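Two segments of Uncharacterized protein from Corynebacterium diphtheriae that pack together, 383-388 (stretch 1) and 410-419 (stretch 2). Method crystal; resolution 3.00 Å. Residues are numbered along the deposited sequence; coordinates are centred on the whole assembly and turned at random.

Stretch 1 383-388: MIALGH
Stretch 2 (410-419) PVLPVLELVS

The contact joins a turn that follows one helix to the start of another, and it is small: 311 Å² is buried, counting both sides. Stretch 1 enters as helix at M383 and I384, then loosens. L386 sits at phi/psi -98/9 and G387 at 79/6, and the turn is tied by L386 N to M383 O at 3.0 Å and G387 N to I384 O at 2.6 Å. Stretch 2 arrives extended at P410 (-74/157), passes through V411 (-96/103) at the N-cap position, and runs as helix from L412 to S419, its first turn closed by L415 N to V411 O at 3.1 Å. The register sets L386 against P410, with CA atoms 5.3 Å apart, and G387 against V411, at 5.4 Å between CA atoms.

L386 covers the most surface, 54 Å². Its carbonyl takes the one hydrogen bond between the stretches, from V411 N to L386 O, weak at 3.4 Å but nearly straight at 172°. The same oxygen lies 3.8 Å from P410 CA and 3.3 Å from V411 CG1. The side chain leaves sideways with chi1 -90° (m) and chi2 45° (p), which sets CG 4.5 Å from P410 CB and CD1 4.3 Å from L415 CD2. L415, with chi1 m and chi2 t, also starts sideways, but its end comes nearer, so two branched leucines meet at their methyls.

A385 covers 46 Å² with little side chain, and its carbonyl makes the close approaches: A385 O is 3.8 Å from V414 CG1, 4.1 Å from L415 CD2 and 4.1 Å from V418 CG2. V414 and V418, one helical turn apart, both point toward stretch 1 with chi1 t. Their compact branches present methyls to the backbone around A385; V414 CG1 also comes within 3.7 Å of G387 N.

P410 covers 42 Å². Its CA-to-CB bond points sideways, the ring is C-gamma endo, and its CB lies beside L386 CG, while H388, chi1 m and chi2 -60°, brings NE2 to 4.3 Å from P410 CA at an oblique angle to the imidazole ring.

The strictest rule belongs to G387. Its positive phi would jam a CB against the preceding carbonyl, and an ideal CB would point toward stretch 2, 1.6 Å from V411 CG1. Having none, G387 lets V411, chi1 p, bring CG1 to 3.1 Å from G387 CA, a very tight approach. Glycine thus serves both the turn and the packing.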

HETATM    1  N   MSE A 383      -8.104 -14.251   2.570  1.00 20.22           N
HETATM    2  CA  MSE A 383      -7.834 -15.680   2.708  1.00 25.93           C
HETATM    3  C   MSE A 383      -8.138 -16.133   4.121  1.00 20.55           C
HETATM    4  O   MSE A 383      -8.979 -16.991   4.343  1.00 27.02           O
HETATM    5  CB  MSE A 383      -6.373 -16.001   2.368  1.00 31.55           C
HETATM    6  CG  MSE A 383      -5.996 -15.729   0.908  1.00 46.39           C
HETATM    7 SE   MSE A 383      -7.123 -16.665  -0.409  1.00 49.62          SE
HETATM    8  CE  MSE A 383      -6.644 -18.481   0.087  1.00 58.62           C
ATOM      9  N   ILE A 384      -7.442 -15.545   5.079  1.00 20.29           N
ATOM     10  CA  ILE A 384      -7.636 -15.880   6.475  1.00 17.10           C
ATOM     11  C   ILE A 384      -9.129 -15.892   6.841  1.00 26.13           C
ATOM     12  O   ILE A 384      -9.638 -16.893   7.358  1.00 21.89           O
ATOM     13  CB  ILE A 384      -6.858 -14.877   7.358  1.00 11.96           C
ATOM     14  CG1 ILE A 384      -5.366 -15.045   7.096  1.00 12.48           C
ATOM     15  CG2 ILE A 384      -7.151 -15.096   8.822  1.00 11.92           C
ATOM     16  CD1 ILE A 384      -4.503 -14.084   7.838  1.00 12.56           C
ATOM     17  N   ALA A 385      -9.826 -14.789   6.555  1.00 25.73           N
ATOM     18  CA  ALA A 385     -11.262 -14.627   6.846  1.00 23.33           C
ATOM     19  C   ALA A 385     -12.171 -15.795   6.443  1.00 19.96           C
ATOM     20  O   ALA A 385     -13.228 -16.000   7.051  1.00 16.26           O
ATOM     21  CB  ALA A 385     -11.772 -13.331   6.202  1.00 23.10           C
ATOM     22  N   LEU A 386     -11.778 -16.532   5.406  1.00 11.08           N
ATOM     23  CA  LEU A 386     -12.547 -17.684   4.953  1.00 13.68           C
ATOM     24  C   LEU A 386     -11.972 -18.977   5.514  1.00 22.13           C
ATOM     25  O   LEU A 386     -12.363 -20.069   5.111  1.00 24.45           O
ATOM     26  CB  LEU A 386     -12.557 -17.760   3.435  1.00  4.25           C
ATOM     27  CG  LEU A 386     -13.698 -17.007   2.789  1.00 10.46           C
ATOM     28  CD1 LEU A 386     -13.851 -15.648   3.425  1.00 24.49           C
ATOM     29  CD2 LEU A 386     -13.419 -16.879   1.301  1.00 23.20           C
ATOM     30  N   GLY A 387     -11.034 -18.850   6.444  1.00 26.16           N
ATOM     31  CA  GLY A 387     -10.446 -20.026   7.052  1.00 26.39           C
ATOM     32  C   GLY A 387      -9.378 -20.740   6.249  1.00 31.03           C
ATOM     33  O   GLY A 387      -8.938 -21.814   6.660  1.00 32.23           O
ATOM     34  N   HIS A 388      -8.979 -20.160   5.114  1.00 32.14           N
ATOM     35  CA  HIS A 388      -7.938 -20.722   4.250  1.00 21.18           C
ATOM     36  C   HIS A 388      -6.629 -20.229   4.811  1.00 17.15           C
ATOM     37  O   HIS A 388      -6.621 -19.403   5.723  1.00 15.80           O
ATOM     38  CB  HIS A 388      -8.064 -20.200   2.816  1.00 17.81           C
ATOM     39  CG  HIS A 388      -9.356 -20.555   2.158  1.00 25.89           C
ATOM     40  ND1 HIS A 388      -9.758 -21.860   1.973  1.00 32.52           N
ATOM     41  CD2 HIS A 388     -10.360 -19.780   1.684  1.00 31.78           C
ATOM     42  CE1 HIS A 388     -10.958 -21.874   1.416  1.00 38.50           C
ATOM     43  NE2 HIS A 388     -11.345 -20.625   1.232  1.00 29.69           N
ATOM     44  N   PRO A 410     -15.235 -22.831   1.952  1.00 31.67           N
ATOM     45  CA  PRO A 410     -14.932 -22.081   3.167  1.00 27.83           C
ATOM     46  C   PRO A 410     -15.180 -22.956   4.394  1.00 29.65           C
ATOM     47  O   PRO A 410     -15.931 -23.934   4.335  1.00 29.82           O
ATOM     48  CB  PRO A 410     -15.884 -20.892   3.078  1.00 19.75           C
ATOM     49  CG  PRO A 410     -17.079 -21.467   2.371  1.00 15.69           C
ATOM     50  CD  PRO A 410     -16.463 -22.327   1.301  1.00 29.55           C
ATOM     51  N   VAL A 411     -14.524 -22.613   5.495  1.00 33.73           N
ATOM     52  CA  VAL A 411     -14.689 -23.348   6.744  1.00 46.07           C
ATOM     53  C   VAL A 411     -15.742 -22.616   7.592  1.00 49.48           C
ATOM     54  O   VAL A 411     -15.466 -21.576   8.194  1.00 51.21           O
ATOM     55  CB  VAL A 411     -13.323 -23.480   7.511  1.00 40.10           C
ATOM     56  CG1 VAL A 411     -12.684 -22.120   7.694  1.00 45.87           C
ATOM     57  CG2 VAL A 411     -13.539 -24.144   8.863  1.00 47.61           C
ATOM     58  N   LEU A 412     -16.952 -23.173   7.614  1.00 48.09           N
ATOM     59  CA  LEU A 412     -18.084 -22.606   8.338  1.00 42.45           C
ATOM     60  C   LEU A 412     -17.778 -22.042   9.728  1.00 41.17           C
ATOM     61  O   LEU A 412     -17.979 -20.847   9.965  1.00 40.90           O
ATOM     62  CB  LEU A 412     -19.215 -23.640   8.458  1.00 46.58           C
ATOM     63  CG  LEU A 412     -19.985 -24.026   7.193  1.00 44.91           C
ATOM     64  CD1 LEU A 412     -20.589 -22.774   6.581  1.00 40.19           C
ATOM     65  CD2 LEU A 412     -19.064 -24.733   6.201  1.00 47.10           C
ATOM     66  N   PRO A 413     -17.290 -22.882  10.663  1.00 34.09           N
ATOM     67  CA  PRO A 413     -17.005 -22.344  11.993  1.00 29.19           C
ATOM     68  C   PRO A 413     -16.250 -21.015  11.968  1.00 30.32           C
ATOM     69  O   PRO A 413     -16.624 -20.062  12.659  1.00 29.39           O
ATOM     70  CB  PRO A 413     -16.238 -23.479  12.665  1.00 22.82           C
ATOM     71  CG  PRO A 413     -15.666 -24.250  11.537  1.00 25.05           C
ATOM     72  CD  PRO A 413     -16.782 -24.258  10.539  1.00 28.53           C
ATOM     73  N   VAL A 414     -15.194 -20.940  11.171  1.00 27.33           N
ATOM     74  CA  VAL A 414     -14.429 -19.705  11.082  1.00 28.87           C
ATOM     75  C   VAL A 414     -15.282 -18.553  10.551  1.00 29.12           C
ATOM     76  O   VAL A 414     -15.177 -17.423  11.029  1.00 27.36           O
ATOM     77  CB  VAL A 414     -13.204 -19.888  10.179  1.00 32.24           C
ATOM     78  CG1 VAL A 414     -12.604 -18.532   9.828  1.00 23.71           C
ATOM     79  CG2 VAL A 414     -12.184 -20.765  10.884  1.00 19.44           C
ATOM     80  N   LEU A 415     -16.124 -18.839   9.564  1.00 30.52           N
ATOM     81  CA  LEU A 415     -16.989 -17.812   8.986  1.00 28.59           C
ATOM     82  C   LEU A 415     -17.856 -17.169  10.035  1.00 29.60           C
ATOM     83  O   LEU A 415     -17.981 -15.950  10.077  1.00 29.65           O
ATOM     84  CB  LEU A 415     -17.896 -18.410   7.923  1.00 22.60           C
ATOM     85  CG  LEU A 415     -17.255 -18.647   6.561  1.00 31.82           C
ATOM     86  CD1 LEU A 415     -18.216 -19.440   5.719  1.00 19.01           C
ATOM     87  CD2 LEU A 415     -16.907 -17.315   5.909  1.00 30.04           C
ATOM     88  N   GLU A 416     -18.468 -18.008  10.867  1.00 40.32           N
ATOM     89  CA  GLU A 416     -19.342 -17.545  11.936  1.00 46.89           C
ATOM     90  C   GLU A 416     -18.552 -16.884  13.058  1.00 42.02           C
ATOM     91  O   GLU A 416     -19.020 -15.915  13.661  1.00 41.08           O
ATOM     92  CB  GLU A 416     -20.186 -18.713  12.473  1.00 53.34           C
ATOM     93  CG  GLU A 416     -19.470 -20.054  12.480  1.00 66.84           C
ATOM     94  CD  GLU A 416     -20.368 -21.216  12.895  1.00 73.62           C
ATOM     95  OE1 GLU A 416     -20.646 -21.355  14.112  1.00 74.45           O
ATOM     96  OE2 GLU A 416     -20.796 -21.982  11.999  1.00 68.23           O
ATOM     97  N   LEU A 417     -17.357 -17.396  13.337  1.00 32.50           N
ATOM     98  CA  LEU A 417     -16.528 -16.796  14.376  1.00 28.76           C
ATOM     99  C   LEU A 417     -16.312 -15.342  13.985  1.00 30.80           C
ATOM    100  O   LEU A 417     -16.456 -14.445  14.807  1.00 35.20           O
ATOM    101  CB  LEU A 417     -15.183 -17.521  14.484  1.00 29.40           C
ATOM    102  CG  LEU A 417     -14.086 -16.947  15.398  1.00 24.20           C
ATOM    103  CD1 LEU A 417     -13.430 -15.757  14.746  1.00 16.39           C
ATOM    104  CD2 LEU A 417     -14.671 -16.575  16.741  1.00 31.57           C
ATOM    105  N   VAL A 418     -15.978 -15.121  12.718  1.00 27.56           N
ATOM    106  CA  VAL A 418     -15.759 -13.779  12.193  1.00 23.28           C
ATOM    107  C   VAL A 418     -17.079 -13.019  12.096  1.00 28.74           C
ATOM    108  O   VAL A 418     -17.152 -11.819  12.356  1.00 29.92           O
ATOM    109  CB  VAL A 418     -15.134 -13.849  10.803  1.00 20.79           C
ATOM    110  CG1 VAL A 418     -14.971 -12.453  10.234  1.00  7.52           C
ATOM    111  CG2 VAL A 418     -13.807 -14.572  10.883  1.00 11.20           C
ATOM    112  N   SER A 419     -18.120 -13.744  11.721  1.00 29.90           N
ATOM    113  CA  SER A 419     -19.451 -13.185  11.570  1.00 34.63           C
ATOM    114  C   SER A 419     -19.994 -12.656  12.893  1.00 39.58           C
ATOM    115  O   SER A 419     -20.953 -11.878  12.923  1.00 37.91           O
ATOM    116  CB  SER A 419     -20.377 -14.266  11.009  1.00 23.54           C
ATOM    117  OG  SER A 419     -21.716 -13.843  11.000  1.00 40.09           O
TER